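Local coordinates for pesticidal crystal protein Cry4Aa (Bacillus thuringiensis, PDB 2C9K) that promotes colloid-osmotic lysis of mosquito-larval midgut by binding to the insect's epithelial cells and forming pores in their membrane, at residues Pro35-Ala40 / Asn45-Phe50; Asp49-Thr54 / Thr65-Ala70; Ser82-His87 / Leu154-Lys159; Leu207-Pro212 / Gly218-Asn223. One frame throughout, in Å; residues are numbered along the deposited sequence.

Overall arrangement
All four contacts lie in the N-terminal domain of the toxin, the helical bundle that delta endotoxins are thought to use for pore formation. Interactions 1 and 2 follow one another along the chain, touch, and share Asp-49 and Phe-50 on helix 46-58; their centres are about 11 Å apart. Interaction 3, centred about 21 Å from interaction 1, joins helix 77-89 to helix 140-164, segments separated by 66 residues. Interaction 4 closes the turn between helices 183-208 and 222-240, its centre about 43 Å from that of interaction 3. Together they knit one bundle, three linking successive helices and interaction 3 a distant pair; such a bundle probably has to open for pore formation.

Interaction 1 of 4, residues Pro35-Ala40 / Asn45-Phe50; sequences PVLFPA and NTWSDF
The joint between helix 29-37 and helix 46-58, a helix-loop-helix connection in the N-terminal bundle, is closed where Leu-37, Phe-38 and Pro-39 meet Thr-46 and Trp-47. One hydrogen bond spans it, from Thr-46 OG1 to the backbone Leu-37 O (3.2 Å). The hydroxyl approaches from above the carbonyl plane, with a C=O...O angle of 109°, and so does not use a lone pair of that oxygen. Thr-46 OG1 lies anti to its own carbonyl carbon (chi1 -59°), which turns it to the preceding helix end and leaves it beside Pro-39 CD.

The aromatic half of the contact is an offset edge-to-face pair. Trp-47 turns the edge of its six-membered ring to the face of Phe-38, with centroids 5.9 Å apart and planes at 78°. Trp-47 CZ2 leads, 4.0 Å from Phe-38 CZ. Farther round the indole, Leu-37 CD2 reaches Trp-47 CH2 at 3.8 Å, the two side chains crossing nearly at right angles.

Around this corner, helix 140-164 meets Leu-37 and Trp-47 through Gln-145, helix 64-74 touches the indole through Asn-71 and Leu-74, and helix 5-16 packs on Val-36.

Interaction 2 of 4, residues Asp49-Thr54 / Thr65-Ala70; sequences DFITQT and TYISNA
No ring or amide plane takes part where Ile-51 and Ile-67 meet; Phe-50 on segment 49-54 and Tyr-66 on segment 65-70 both turn to other neighbours. Thr-46 CG2 lies 3.6 Å above one face of the Phe-50 ring, off-centre and nearer the ring's margin, and the rings of Tyr-6 and Trp-47 also meet it, the latter with planes at about 80°. Tyr-66 touches Tyr-135 and Pro-126.

The contact itself pairs helix 46-58 with helix 64-74 in an antiparallel helical hairpin, the short axes passing 9.9 Å apart with their directions at 147°. The two isoleucine side chains run antiparallel alongside each other, with Ile-51 CG2 against Ile-67 CG1 at 3.9 Å. Since Ile-51 CG1 is anti to the carbonyl carbon and the chain then runs extended (chi2 -178°), its terminal CD1 passes beyond Ile-67 to Ala-70 CB, 3.7 Å away.

Two threonine hydroxyls are satisfied within their own helix: Thr-52 OG1, at the margin, bonds to Ser-48 O, and Thr-54 OG1 to Phe-50 O (3.2 Å), which Thr-54 N reaches from the opposite face of the carbonyl plane. The joint between the helices therefore rests on methyl and methylene packing, whose hold depends on shape rather than direction.

Interaction 3 of 4, residues Ser82-His87 / Leu154-Lys159; sequences STYHNH and LNQAVK
Tyr-84 OH donates to Gln-156 OE1 over 2.8 Å, the only hydrogen bond between segments 82-87 and 154-159, which lie on helices 77-89 and 140-164. Both helices belong to the N-terminal bundle of the three-domain delta endotoxins, and helix 140-164 probably corresponds to the central helix that the others of the bundle surround. The two backbones stand well apart here: even the nearest alpha carbons, those of Tyr-84 and Ala-157, are 11.3 Å from each other, so two long side chains must span the distance.

They do so in different ways. The tyrosine places CG anti to its backbone N and sends the phenol straight across. The glutamine also leaves its helix anti to N, but bends at chi2 (-64°), which folds the amide back beside the hydroxyl instead of pushing it past. The phenol oxygen therefore lies over the bent aliphatic part of the glutamine as well as at its amide oxygen.

On the acceptor side the geometry is good: the hydroxyl sits in the carbonyl plane of the amide, on a lone pair of OE1, with a C=O...O angle of 109°. OE1 in turn lies at the edge of the tyrosine ring, near its plane, though the bond is somewhat bent at the hydroxyl; ring and amide planes are 33° apart. Both residues are buried, and each polar end gives the other a partner in the interior.

Ile-107 and Val-110 of helix 103-123 touch the tyrosine side chain, as does Ala-26 from a loop. Tyr-84 CZ, next to the donor oxygen, stands 3.9 Å from Gln-156 OE1.

Interaction 4 of 4, residues Leu207-Pro212 / Gly218-Asn223; sequences LIKTTP and GNINWN
Van der Waals packing of side-chain carbons on backbone centres on Ile-220, whose side chain lies along the backbone of Ile-208 and Lys-209. With CG2 anti to its backbone N, that methyl faces Lys-209 CA at 3.6 Å, while the other branch carries CD1 to Lys-209 O. Ile-208 CG2 answers from the first segment, 3.9 Å from Asn-221 O. At the far end Pro-212 sets CB and CG beside Gly-218 O. Gly-218 has a positive phi (109°), a backbone shape at which a beta carbon would crowd the preceding carbonyl.

Hydrogen bonding between the segments runs through a water. It donates to Ile-208 O and to Thr-211 O (2.7 Å) and accepts from Asn-221 N, so one molecule connects three backbone groups at the turn between helix 183-208 and helix 222-240, the last helical hairpin of the N-terminal bundle.

Bonds within each segment and to residues close by shape the two helix ends. Ile-208 to Thr-211 form a type I beta turn, and Leu-207 O receives Thr-210 N on one face of its plane and Thr-211 OG1 (3.0 Å) on the other, the hydroxyl standing 46° out of the plane. Asn-221 is the N-cap of the next helix: its OD1 takes Thr-224 N, and its ND2 donates to Asp-213 OD2. Phe-279 of helix 279-286 touches both Lys-209 and Ile-220, and Asn-219 ND2 bonds to Lys-275 O.

Interaction 1 of 4, residues Pro35-Ala40 / Asn45-Phe50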
loop_
_atom_site.group_PDB
_atom_site.type_symbol
_atom_site.label_atom_id
_atom_site.label_comp_id
_atom_site.label_asym_id
_atom_site.label_seq_id
_atom_site.Cartn_x
_atom_site.Cartn_y
_atom_site.Cartn_z
ATOM N N PRO A 35 15.790 4.722 15.619
ATOM C CA PRO A 35 15.082 4.472 16.883
ATOM C C PRO A 35 13.954 3.440 16.735
ATOM O O PRO A 35 13.651 2.691 17.666
ATOM C CB PRO A 35 14.535 5.851 17.253
ATOM C CG PRO A 35 15.534 6.785 16.658
ATOM C CD PRO A 35 15.819 6.163 15.312
ATOM N N VAL A 36 13.333 3.418 15.560
ATOM C CA VAL A 36 12.237 2.502 15.274
ATOM C C VAL A 36 12.730 1.087 14.958
ATOM O O VAL A 36 12.074 0.099 15.308
ATOM C CB VAL A 36 11.394 3.016 14.083
ATOM C CG1 VAL A 36 10.367 1.973 13.681
ATOM C CG2 VAL A 36 10.703 4.317 14.459
ATOM N N LEU A 37 13.884 0.996 14.305
ATOM C CA LEU A 37 14.463 -0.292 13.931
ATOM C C LEU A 37 15.531 -0.810 14.905
ATOM O O LEU A 37 15.935 -1.977 14.833
ATOM C CB LEU A 37 15.055 -0.198 12.520
ATOM C CG LEU A 37 14.058 0.075 11.394
ATOM C CD1 LEU A 37 14.801 0.393 10.120
ATOM C CD2 LEU A 37 13.162 -1.132 11.208
ATOM N N PHE A 38 15.991 0.054 15.807
ATOM C CA PHE A 38 17.002 -0.337 16.782
ATOM C C PHE A 38 16.793 0.344 18.132
ATOM O O PHE A 38 17.592 1.187 18.536
ATOM C CB PHE A 38 18.399 0.006 16.271
ATOM C CG PHE A 38 18.665 -0.442 14.866
ATOM C CD1 PHE A 38 18.426 0.410 13.795
ATOM C CD2 PHE A 38 19.172 -1.716 14.612
ATOM C CE1 PHE A 38 18.689 0.008 12.493
ATOM C CE2 PHE A 38 19.443 -2.134 13.308
ATOM C CZ PHE A 38 19.203 -1.272 12.247
ATOM N N PRO A 39 15.711 -0.008 18.845
ATOM C CA PRO A 39 15.403 0.574 20.158
ATOM C C PRO A 39 16.372 0.146 21.276
ATOM O O PRO A 39 16.510 0.830 22.293
ATOM C CB PRO A 39 13.965 0.112 20.407
ATOM C CG PRO A 39 13.907 -1.196 19.692
ATOM C CD PRO A 39 14.623 -0.896 18.399
ATOM N N ALA A 40 17.040 -0.985 21.075
ATOM C CA ALA A 40 18.010 -1.496 22.037
ATOM C C ALA A 40 19.352 -1.643 21.319
ATOM O O ALA A 40 20.084 -2.613 21.528
ATOM C CB ALA A 40 17.556 -2.842 22.582
ATOM N N ASN A 45 15.610 -6.873 19.112
ATOM C CA ASN A 45 14.946 -8.094 18.669
ATOM C C ASN A 45 13.932 -7.780 17.575
ATOM O O ASN A 45 12.984 -8.534 17.358
ATOM C CB ASN A 45 14.244 -8.771 19.840
ATOM C CG ASN A 45 15.198 -9.126 20.954
ATOM O OD1 ASN A 45 16.189 -9.828 20.741
ATOM N ND2 ASN A 45 14.907 -8.643 22.154
ATOM N N THR A 46 14.151 -6.663 16.888
ATOM C CA THR A 46 13.267 -6.228 15.820
ATOM C C THR A 46 13.152 -7.280 14.714
ATOM O O THR A 46 12.043 -7.665 14.334
ATOM C CB THR A 46 13.752 -4.885 15.217
ATOM O OG1 THR A 46 13.801 -3.890 16.247
ATOM C CG2 THR A 46 12.800 -4.404 14.131
ATOM N N TRP A 47 14.293 -7.751 14.214
ATOM C CA TRP A 47 14.314 -8.760 13.157
ATOM C C TRP A 47 13.721 -10.091 13.624
ATOM O O TRP A 47 13.091 -10.806 12.845
ATOM C CB TRP A 47 15.747 -8.962 12.663
ATOM C CG TRP A 47 16.448 -7.669 12.429
ATOM C CD1 TRP A 47 17.672 -7.316 12.895
ATOM C CD2 TRP A 47 15.935 -6.526 11.737
ATOM N NE1 TRP A 47 17.958 -6.018 12.547
ATOM C CE2 TRP A 47 16.909 -5.509 11.834
ATOM C CE3 TRP A 47 14.745 -6.259 11.044
ATOM C CZ2 TRP A 47 16.733 -4.242 11.265
ATOM C CZ3 TRP A 47 14.568 -4.994 10.475
ATOM C CH2 TRP A 47 15.560 -4.005 10.593
ATOM N N SER A 48 13.924 -10.430 14.893
ATOM C CA SER A 48 13.362 -11.665 15.426
ATOM C C SER A 48 11.852 -11.521 15.375
ATOM O O SER A 48 11.158 -12.393 14.859
ATOM C CB SER A 48 13.800 -11.889 16.869
ATOM O OG SER A 48 15.186 -12.145 16.936
ATOM N N ASP A 49 11.347 -10.411 15.908
ATOM C CA ASP A 49 9.916 -10.162 15.903
ATOM C C ASP A 49 9.374 -10.216 14.481
ATOM O O ASP A 49 8.320 -10.805 14.235
ATOM C CB ASP A 49 9.605 -8.805 16.520
ATOM C CG ASP A 49 9.988 -8.735 17.976
ATOM O OD1 ASP A 49 9.927 -9.782 18.656
ATOM O OD2 ASP A 49 10.338 -7.633 18.451
ATOM N N PHE A 50 10.092 -9.606 13.544
ATOM C CA PHE A 50 9.650 -9.616 12.156
ATOM C C PHE A 50 9.600 -11.047 11.630
ATOM O O PHE A 50 8.629 -11.446 10.996
ATOM C CB PHE A 50 10.584 -8.772 11.271
ATOM C CG PHE A 50 10.406 -7.278 11.425
ATOM C CD1 PHE A 50 11.005 -6.407 10.521
ATOM C CD2 PHE A 50 9.666 -6.745 12.482
ATOM C CE1 PHE A 50 10.876 -5.028 10.662
ATOM C CE2 PHE A 50 9.529 -5.366 12.638
ATOM C CZ PHE A 50 10.136 -4.504 11.726
#

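Interaction 2 of 4, residues Asp49-Thr54 / Thr65-Ala70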
loop_
_atom_site.group_PDB
_atom_site.type_symbol
_atom_site.label_atom_id
_atom_site.label_comp_id
_atom_site.label_asym_id
_atom_site.label_seq_id
_atom_site.Cartn_x
_atom_site.Cartn_y
_atom_site.Cartn_z
ATOM N N ASP A 49 11.347 -10.411 15.908
ATOM C CA ASP A 49 9.916 -10.162 15.903
ATOM C C ASP A 49 9.374 -10.216 14.481
ATOM O O ASP A 49 8.320 -10.805 14.235
ATOM C CB ASP A 49 9.605 -8.805 16.520
ATOM C CG ASP A 49 9.988 -8.735 17.976
ATOM O OD1 ASP A 49 9.927 -9.782 18.656
ATOM O OD2 ASP A 49 10.338 -7.633 18.451
ATOM N N PHE A 50 10.092 -9.606 13.544
ATOM C CA PHE A 50 9.650 -9.616 12.156
ATOM C C PHE A 50 9.600 -11.047 11.630
ATOM O O PHE A 50 8.629 -11.446 10.996
ATOM C CB PHE A 50 10.584 -8.772 11.271
ATOM C CG PHE A 50 10.406 -7.278 11.425
ATOM C CD1 PHE A 50 11.005 -6.407 10.521
ATOM C CD2 PHE A 50 9.666 -6.745 12.482
ATOM C CE1 PHE A 50 10.876 -5.028 10.662
ATOM C CE2 PHE A 50 9.529 -5.366 12.638
ATOM C CZ PHE A 50 10.136 -4.504 11.726
ATOM N N ILE A 51 10.643 -11.821 11.908
ATOM C CA ILE A 51 10.708 -13.204 11.442
ATOM C C ILE A 51 9.735 -14.122 12.182
ATOM O O ILE A 51 9.035 -14.926 11.569
ATOM C CB ILE A 51 12.139 -13.777 11.573
ATOM C CG1 ILE A 51 13.121 -12.905 10.799
ATOM C CG2 ILE A 51 12.186 -15.190 11.021
ATOM C CD1 ILE A 51 14.528 -13.420 10.846
ATOM N N THR A 52 9.690 -14.000 13.499
ATOM C CA THR A 52 8.795 -14.829 14.280
ATOM C C THR A 52 7.348 -14.599 13.869
ATOM O O THR A 52 6.590 -15.550 13.690
ATOM C CB THR A 52 8.954 -14.536 15.771
ATOM O OG1 THR A 52 10.301 -14.825 16.159
ATOM C CG2 THR A 52 8.001 -15.384 16.591
ATOM N N GLN A 53 6.969 -13.337 13.704
ATOM C CA GLN A 53 5.598 -13.017 13.326
ATOM C C GLN A 53 5.237 -13.601 11.964
ATOM O O GLN A 53 4.137 -14.122 11.777
ATOM C CB GLN A 53 5.360 -11.500 13.321
ATOM C CG GLN A 53 3.878 -11.137 13.182
ATOM C CD GLN A 53 3.608 -9.646 13.242
ATOM O OE1 GLN A 53 2.455 -9.217 13.220
ATOM N NE2 GLN A 53 4.667 -8.849 13.312
ATOM N N THR A 54 6.155 -13.514 11.012
ATOM C CA THR A 54 5.891 -14.064 9.695
ATOM C C THR A 54 5.726 -15.578 9.798
ATOM O O THR A 54 4.771 -16.150 9.266
ATOM C CB THR A 54 7.039 -13.739 8.729
ATOM O OG1 THR A 54 7.007 -12.344 8.424
ATOM C CG2 THR A 54 6.913 -14.544 7.444
ATOM N N THR A 65 17.870 -21.121 15.433
ATOM C CA THR A 65 19.238 -20.620 15.317
ATOM C C THR A 65 19.352 -19.768 14.055
ATOM O O THR A 65 20.182 -18.867 13.973
ATOM C CB THR A 65 20.263 -21.773 15.242
ATOM O OG1 THR A 65 19.952 -22.624 14.134
ATOM C CG2 THR A 65 20.236 -22.585 16.511
ATOM N N TYR A 66 18.505 -20.061 13.072
ATOM C CA TYR A 66 18.494 -19.315 11.818
ATOM C C TYR A 66 17.906 -17.926 12.036
ATOM O O TYR A 66 18.320 -16.955 11.399
ATOM C CB TYR A 66 17.655 -20.049 10.770
ATOM C CG TYR A 66 18.324 -21.260 10.167
ATOM C CD1 TYR A 66 19.359 -21.123 9.244
ATOM C CD2 TYR A 66 17.904 -22.548 10.505
ATOM C CE1 TYR A 66 19.957 -22.241 8.671
ATOM C CE2 TYR A 66 18.494 -23.669 9.941
ATOM C CZ TYR A 66 19.517 -23.510 9.026
ATOM O OH TYR A 66 20.093 -24.624 8.469
ATOM N N ILE A 67 16.937 -17.847 12.940
ATOM C CA ILE A 67 16.275 -16.595 13.253
ATOM C C ILE A 67 17.196 -15.655 14.020
ATOM O O ILE A 67 17.338 -14.488 13.665
ATOM C CB ILE A 67 15.002 -16.857 14.072
ATOM C CG1 ILE A 67 14.061 -17.746 13.259
ATOM C CG2 ILE A 67 14.323 -15.547 14.430
ATOM C CD1 ILE A 67 12.779 -18.096 13.966
ATOM N N SER A 68 17.822 -16.169 15.070
ATOM C CA SER A 68 18.733 -15.359 15.875
ATOM C C SER A 68 19.981 -14.987 15.080
ATOM O O SER A 68 20.607 -13.960 15.337
ATOM C CB SER A 68 19.142 -16.105 17.147
ATOM O OG SER A 68 19.791 -17.326 16.833
ATOM N N ASN A 69 20.350 -15.822 14.117
ATOM C CA ASN A 69 21.520 -15.512 13.315
ATOM C C ASN A 69 21.182 -14.316 12.453
ATOM O O ASN A 69 21.977 -13.384 12.329
ATOM C CB ASN A 69 21.912 -16.683 12.419
ATOM C CG ASN A 69 23.053 -16.329 11.489
ATOM O OD1 ASN A 69 22.854 -16.116 10.291
ATOM N ND2 ASN A 69 24.256 -16.238 12.040
ATOM N N ALA A 70 19.995 -14.351 11.860
ATOM C CA ALA A 70 19.535 -13.262 11.009
ATOM C C ALA A 70 19.471 -11.982 11.827
ATOM O O ALA A 70 19.875 -10.919 11.367
ATOM C CB ALA A 70 18.151 -13.589 10.433
#

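Interaction 3 of 4, residues Ser82-His87 / Leu154-Lys159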
loop_
_atom_site.group_PDB
_atom_site.type_symbol
_atom_site.label_atom_id
_atom_site.label_comp_id
_atom_site.label_asym_id
_atom_site.label_seq_id
_atom_site.Cartn_x
_atom_site.Cartn_y
_atom_site.Cartn_z
ATOM N N SER A 82 24.676 4.495 12.443
ATOM C CA SER A 82 24.859 5.514 13.470
ATOM C C SER A 82 26.057 6.419 13.190
ATOM O O SER A 82 25.953 7.642 13.274
ATOM C CB SER A 82 25.028 4.853 14.836
ATOM O OG SER A 82 23.863 4.132 15.196
ATOM N N THR A 83 27.195 5.813 12.861
ATOM C CA THR A 83 28.408 6.568 12.564
ATOM C C THR A 83 28.185 7.448 11.336
ATOM O O THR A 83 28.527 8.630 11.333
ATOM C CB THR A 83 29.600 5.626 12.295
ATOM O OG1 THR A 83 29.821 4.791 13.439
ATOM C CG2 THR A 83 30.858 6.430 12.011
ATOM N N TYR A 84 27.614 6.857 10.294
ATOM C CA TYR A 84 27.323 7.583 9.066
ATOM C C TYR A 84 26.410 8.761 9.378
ATOM O O TYR A 84 26.634 9.883 8.917
ATOM C CB TYR A 84 26.617 6.668 8.068
ATOM C CG TYR A 84 25.938 7.414 6.941
ATOM C CD1 TYR A 84 26.657 7.843 5.833
ATOM C CD2 TYR A 84 24.577 7.722 7.003
ATOM C CE1 TYR A 84 26.047 8.555 4.816
ATOM C CE2 TYR A 84 23.959 8.437 5.992
ATOM C CZ TYR A 84 24.700 8.849 4.901
ATOM O OH TYR A 84 24.103 9.557 3.890
ATOM N N HIS A 85 25.369 8.486 10.158
ATOM C CA HIS A 85 24.401 9.505 10.530
ATOM C C HIS A 85 25.040 10.681 11.264
ATOM O O HIS A 85 24.660 11.830 11.043
ATOM C CB HIS A 85 23.299 8.888 11.396
ATOM C CG HIS A 85 22.216 9.850 11.771
ATOM N ND1 HIS A 85 21.522 10.587 10.838
ATOM C CD2 HIS A 85 21.693 10.177 12.976
ATOM C CE1 HIS A 85 20.615 11.326 11.451
ATOM N NE2 HIS A 85 20.697 11.095 12.749
ATOM N N ASN A 86 26.010 10.395 12.131
ATOM C CA ASN A 86 26.683 11.449 12.887
ATOM C C ASN A 86 27.534 12.340 11.991
ATOM O O ASN A 86 27.346 13.555 11.966
ATOM C CB ASN A 86 27.562 10.857 13.996
ATOM C CG ASN A 86 26.753 10.202 15.097
ATOM O OD1 ASN A 86 25.704 10.706 15.499
ATOM N ND2 ASN A 86 27.246 9.082 15.604
ATOM N N HIS A 87 28.465 11.737 11.258
ATOM C CA HIS A 87 29.337 12.496 10.367
ATOM C C HIS A 87 28.532 13.395 9.434
ATOM O O HIS A 87 28.986 14.473 9.037
ATOM C CB HIS A 87 30.209 11.538 9.552
ATOM C CG HIS A 87 31.088 10.668 10.394
ATOM N ND1 HIS A 87 31.966 11.180 11.325
ATOM C CD2 HIS A 87 31.220 9.323 10.453
ATOM C CE1 HIS A 87 32.601 10.187 11.922
ATOM N NE2 HIS A 87 32.167 9.049 11.411
ATOM N N LEU A 154 22.519 5.659 -0.666
ATOM C CA LEU A 154 22.923 5.838 -2.052
ATOM C C LEU A 154 22.215 7.063 -2.643
ATOM O O LEU A 154 22.838 7.888 -3.310
ATOM C CB LEU A 154 22.593 4.588 -2.860
ATOM C CG LEU A 154 23.465 3.384 -2.513
ATOM C CD1 LEU A 154 22.943 2.133 -3.207
ATOM C CD2 LEU A 154 24.896 3.677 -2.937
ATOM N N ASN A 155 20.915 7.179 -2.395
ATOM C CA ASN A 155 20.145 8.313 -2.895
ATOM C C ASN A 155 20.778 9.566 -2.329
ATOM O O ASN A 155 20.886 10.582 -3.011
ATOM C CB ASN A 155 18.672 8.209 -2.446
ATOM C CG ASN A 155 17.861 9.467 -2.762
ATOM O OD1 ASN A 155 17.854 10.428 -1.995
ATOM N ND2 ASN A 155 17.181 9.461 -3.901
ATOM N N GLN A 156 21.212 9.474 -1.079
ATOM C CA GLN A 156 21.836 10.601 -0.397
ATOM C C GLN A 156 23.203 10.911 -1.019
ATOM O O GLN A 156 23.520 12.067 -1.303
ATOM C CB GLN A 156 21.982 10.287 1.097
ATOM C CG GLN A 156 22.353 11.484 1.949
ATOM C CD GLN A 156 23.731 12.048 1.613
ATOM O OE1 GLN A 156 24.763 11.454 1.951
ATOM N NE2 GLN A 156 23.752 13.192 0.933
ATOM N N ALA A 157 23.994 9.864 -1.235
ATOM C CA ALA A 157 25.320 9.987 -1.825
ATOM C C ALA A 157 25.230 10.706 -3.156
ATOM O O ALA A 157 26.006 11.618 -3.429
ATOM C CB ALA A 157 25.936 8.606 -2.025
ATOM N N VAL A 158 24.288 10.287 -3.991
ATOM C CA VAL A 158 24.110 10.918 -5.287
ATOM C C VAL A 158 23.831 12.403 -5.109
ATOM O O VAL A 158 24.440 13.238 -5.766
ATOM C CB VAL A 158 22.955 10.276 -6.060
ATOM C CG1 VAL A 158 22.616 11.108 -7.276
ATOM C CG2 VAL A 158 23.345 8.876 -6.489
ATOM N N LYS A 159 22.908 12.729 -4.213
ATOM C CA LYS A 159 22.556 14.123 -3.954
ATOM C C LYS A 159 23.756 14.882 -3.411
ATOM O O LYS A 159 24.066 15.979 -3.872
ATOM C CB LYS A 159 21.411 14.215 -2.941
ATOM C CG LYS A 159 20.075 13.694 -3.438
ATOM C CD LYS A 159 19.022 13.867 -2.352
ATOM C CE LYS A 159 17.672 13.301 -2.753
ATOM N NZ LYS A 159 16.722 13.390 -1.610
#

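Interaction 4 of 4, residues Leu207-Pro212 / Gly218-Asn223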
loop_
_atom_site.group_PDB
_atom_site.type_symbol
_atom_site.label_atom_id
_atom_site.label_comp_id
_atom_site.label_asym_id
_atom_site.label_seq_id
_atom_site.Cartn_x
_atom_site.Cartn_y
_atom_site.Cartn_z
ATOM N N LEU A 207 3.565 -20.402 -1.566
ATOM C CA LEU A 207 3.815 -21.436 -0.577
ATOM C C LEU A 207 2.484 -21.731 0.111
ATOM O O LEU A 207 2.010 -22.867 0.132
ATOM C CB LEU A 207 4.835 -20.951 0.457
ATOM C CG LEU A 207 5.068 -21.875 1.654
ATOM C CD1 LEU A 207 5.586 -23.218 1.167
ATOM C CD2 LEU A 207 6.045 -21.227 2.626
ATOM N N ILE A 208 1.872 -20.693 0.663
ATOM C CA ILE A 208 0.600 -20.850 1.349
ATOM C C ILE A 208 -0.466 -21.459 0.451
ATOM O O ILE A 208 -1.121 -22.424 0.826
ATOM C CB ILE A 208 0.082 -19.494 1.882
ATOM C CG1 ILE A 208 1.083 -18.920 2.891
ATOM C CG2 ILE A 208 -1.285 -19.674 2.514
ATOM C CD1 ILE A 208 0.678 -17.603 3.488
ATOM N N LYS A 209 -0.629 -20.898 -0.741
ATOM C CA LYS A 209 -1.643 -21.363 -1.682
ATOM C C LYS A 209 -1.365 -22.760 -2.201
ATOM O O LYS A 209 -2.153 -23.318 -2.963
ATOM C CB LYS A 209 -1.736 -20.387 -2.853
ATOM C CG LYS A 209 -2.968 -20.550 -3.722
ATOM C CD LYS A 209 -2.994 -19.470 -4.794
ATOM C CE LYS A 209 -4.246 -19.537 -5.647
ATOM N NZ LYS A 209 -4.258 -18.449 -6.670
ATOM N N THR A 210 -0.249 -23.328 -1.770
ATOM C CA THR A 210 0.156 -24.656 -2.206
ATOM C C THR A 210 0.144 -25.678 -1.074
ATOM O O THR A 210 0.089 -26.875 -1.315
ATOM C CB THR A 210 1.570 -24.581 -2.840
ATOM O OG1 THR A 210 1.449 -24.467 -4.267
ATOM C CG2 THR A 210 2.415 -25.785 -2.461
ATOM N N THR A 211 0.171 -25.197 0.161
ATOM C CA THR A 211 0.197 -26.063 1.336
ATOM C C THR A 211 -1.153 -26.418 1.958
ATOM O O THR A 211 -1.836 -25.554 2.499
ATOM C CB THR A 211 1.048 -25.422 2.432
ATOM O OG1 THR A 211 2.390 -25.258 1.953
ATOM C CG2 THR A 211 1.034 -26.273 3.691
ATOM N N PRO A 212 -1.548 -27.702 1.905
ATOM C CA PRO A 212 -2.827 -28.107 2.493
ATOM C C PRO A 212 -2.749 -27.796 3.981
ATOM O O PRO A 212 -1.682 -27.907 4.583
ATOM C CB PRO A 212 -2.869 -29.611 2.242
ATOM C CG PRO A 212 -2.051 -29.781 1.020
ATOM C CD PRO A 212 -0.888 -28.851 1.266
ATOM N N GLY A 218 -7.040 -30.441 4.800
ATOM C CA GLY A 218 -6.392 -30.417 3.504
ATOM C C GLY A 218 -6.636 -29.202 2.631
ATOM O O GLY A 218 -5.857 -28.929 1.718
ATOM N N ASN A 219 -7.698 -28.457 2.893
ATOM C CA ASN A 219 -7.982 -27.311 2.047
ATOM C C ASN A 219 -6.876 -26.271 2.126
ATOM O O ASN A 219 -6.124 -26.232 3.099
ATOM C CB ASN A 219 -9.328 -26.680 2.429
ATOM C CG ASN A 219 -9.870 -25.766 1.341
ATOM O OD1 ASN A 219 -9.324 -25.709 0.244
ATOM N ND2 ASN A 219 -10.951 -25.055 1.638
ATOM N N ILE A 220 -6.750 -25.462 1.079
ATOM C CA ILE A 220 -5.770 -24.390 1.083
ATOM C C ILE A 220 -6.398 -23.430 2.075
ATOM O O ILE A 220 -7.623 -23.297 2.095
ATOM C CB ILE A 220 -5.692 -23.678 -0.281
ATOM C CG1 ILE A 220 -5.311 -24.680 -1.371
ATOM C CG2 ILE A 220 -4.681 -22.531 -0.215
ATOM C CD1 ILE A 220 -3.965 -25.344 -1.151
ATOM N N ASN A 221 -5.591 -22.772 2.904
ATOM C CA ASN A 221 -6.147 -21.839 3.882
ATOM C C ASN A 221 -6.132 -20.385 3.410
ATOM O O ASN A 221 -5.097 -19.710 3.471
ATOM C CB ASN A 221 -5.402 -21.936 5.205
ATOM C CG ASN A 221 -6.115 -21.197 6.314
ATOM O OD1 ASN A 221 -6.561 -20.067 6.127
ATOM N ND2 ASN A 221 -6.226 -21.829 7.475
ATOM N N TRP A 222 -7.290 -19.906 2.959
ATOM C CA TRP A 222 -7.441 -18.536 2.469
ATOM C C TRP A 222 -7.136 -17.433 3.496
ATOM O O TRP A 222 -6.559 -16.403 3.145
ATOM C CB TRP A 222 -8.859 -18.328 1.929
ATOM C CG TRP A 222 -9.112 -16.930 1.482
ATOM C CD1 TRP A 222 -8.831 -16.391 0.261
ATOM C CD2 TRP A 222 -9.630 -15.870 2.277
ATOM N NE1 TRP A 222 -9.140 -15.056 0.248
ATOM C CE2 TRP A 222 -9.633 -14.709 1.476
ATOM C CE3 TRP A 222 -10.088 -15.783 3.597
ATOM C CZ2 TRP A 222 -10.078 -13.478 1.949
ATOM C CZ3 TRP A 222 -10.529 -14.559 4.063
ATOM C CH2 TRP A 222 -10.521 -13.424 3.239
ATOM N N ASN A 223 -7.523 -17.635 4.754
ATOM C CA ASN A 223 -7.276 -16.620 5.780
ATOM C C ASN A 223 -5.781 -16.444 6.005
ATOM O O ASN A 223 -5.297 -15.346 6.283
ATOM C CB ASN A 223 -7.947 -16.997 7.106
ATOM C CG ASN A 223 -8.027 -15.820 8.068
ATOM O OD1 ASN A 223 -8.357 -15.981 9.237
ATOM N ND2 ASN A 223 -7.732 -14.624 7.569
HETATM O O HOH W 1 -3.049 -23.135 2.304
#